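Fatty acid amide hydrolase (Candida albicans, PDB 6KVR) probably hydrolyses monocarboxylic acid amides, fatty acid amides among them, to the free acid and ammonia as a member of the amidase signature family. Local coordinates at residues Thr511-Asp514 and Thr515-Lys518. Sequence-based numbering, arbitrary orientation.
Sequences TEED and TKYK
Thr515 turns its hydroxyl back over the preceding turn, where Thr515 OG1 lies 2.6 Å from Glu512 O and donates to it. A chi1 of 54° sets OG1 between the backbone N and the carbonyl carbon, the rotamer that lets it reach this oxygen. Thr515 N bonds to the same Glu512 O at 3.2 Å, and both donors arrive from one face of the carbonyl plane, the hydroxyl tilted 25° from it and the amide well above it. The methyl CG2 rests on Thr511 O. Next along the chain, Lys516 folds its aliphatic part over the carbonyls of Glu512 and Glu513, with Lys516 CD 3.4 Å from Glu512 O. Bends at chi2 and chi3 bring CE alongside both carboxylate oxygens of Glu513; Glu513 OE1 and Lys516 NZ, 3.8 Å apart, make a long salt bridge on the exposed surface. At the start of the turn the pairing is reciprocal: Asp514 N donates to Thr511 OG1 at 3.0 Å, and Thr511 N to Asp514 OD2 at 2.9 Å, with an N-H...O angle of 175°, on the anti side of the carboxylate. Arg360 gives OD2 a second, charged partner. Tyr517 N bonds Asp514 O at 3.1 Å, an oxygen that also accepts from Arg354; the Tyr517 ring meets Arg354 in a cation-pi contact and its OH bonds Glu524. The reciprocal Thr511–Asp514 bonds define a capping box, here opening the short surface helix 512-515.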
# COMPACT_ATOMS: atom_id res chain seq x y z
N THR A 511 38.46 22.33 -6.74
CA THR A 511 39.87 22.12 -7.02
C THR A 511 40.16 22.28 -8.51
O THR A 511 39.26 22.45 -9.33
CB THR A 511 40.30 20.73 -6.58
OG1 THR A 511 40.00 19.80 -7.63
CG2 THR A 511 39.58 20.33 -5.29
N GLU A 512 41.46 22.22 -8.84
CA GLU A 512 41.87 22.33 -10.24
C GLU A 512 41.47 21.10 -11.02
O GLU A 512 41.11 21.19 -12.20
CB GLU A 512 43.38 22.57 -10.33
CG GLU A 512 43.87 23.06 -11.70
CD GLU A 512 43.58 24.53 -11.98
OE1 GLU A 512 42.46 25.00 -11.67
OE2 GLU A 512 44.48 25.22 -12.49
N GLU A 513 41.51 19.93 -10.38
CA GLU A 513 40.93 18.74 -11.00
C GLU A 513 39.43 18.90 -11.22
O GLU A 513 38.89 18.43 -12.22
CB GLU A 513 41.22 17.51 -10.14
CG GLU A 513 40.88 16.18 -10.80
CD GLU A 513 41.64 15.95 -12.11
OE1 GLU A 513 42.82 16.39 -12.21
OE2 GLU A 513 41.08 15.31 -13.03
N ASP A 514 38.74 19.57 -10.29
CA ASP A 514 37.30 19.80 -10.48
C ASP A 514 37.03 20.63 -11.73
O ASP A 514 35.99 20.44 -12.38
CB ASP A 514 36.68 20.48 -9.26
CG ASP A 514 36.61 19.56 -8.03
OD1 ASP A 514 36.47 18.33 -8.18
OD2 ASP A 514 36.71 20.07 -6.89
N THR A 515 37.93 21.56 -12.09
CA THR A 515 37.60 22.51 -13.16
C THR A 515 37.63 21.86 -14.53
O THR A 515 37.09 22.43 -15.48
CB THR A 515 38.55 23.74 -13.15
OG1 THR A 515 39.91 23.31 -13.18
CG2 THR A 515 38.34 24.59 -11.92
N LYS A 516 38.21 20.67 -14.66
CA LYS A 516 38.19 19.94 -15.91
C LYS A 516 37.11 18.86 -15.94
O LYS A 516 37.16 17.94 -16.76
CB LYS A 516 39.56 19.32 -16.19
CG LYS A 516 40.17 18.77 -14.94
CD LYS A 516 41.65 19.09 -14.81
CE LYS A 516 42.52 18.01 -15.47
NZ LYS A 516 43.97 18.30 -15.27
N TYR A 517 36.09 18.99 -15.09
CA TYR A 517 34.94 18.11 -15.13
C TYR A 517 34.15 18.31 -16.43
O TYR A 517 33.98 19.44 -16.90
CB TYR A 517 34.06 18.37 -13.90
CG TYR A 517 32.94 17.38 -13.68
CD1 TYR A 517 33.21 16.08 -13.25
CD2 TYR A 517 31.62 17.75 -13.89
CE1 TYR A 517 32.18 15.17 -13.04
CE2 TYR A 517 30.58 16.86 -13.67
CZ TYR A 517 30.86 15.57 -13.25
OH TYR A 517 29.82 14.70 -13.06
N LYS A 518 33.70 17.21 -17.01
CA LYS A 518 32.84 17.22 -18.18
C LYS A 518 31.40 16.97 -17.72
O LYS A 518 31.11 15.92 -17.15
CB LYS A 518 33.28 16.15 -19.18
CG LYS A 518 32.30 15.87 -20.32
CD LYS A 518 32.97 15.05 -21.43
CE LYS A 518 33.17 13.59 -20.99
NZ LYS A 518 34.51 13.03 -21.38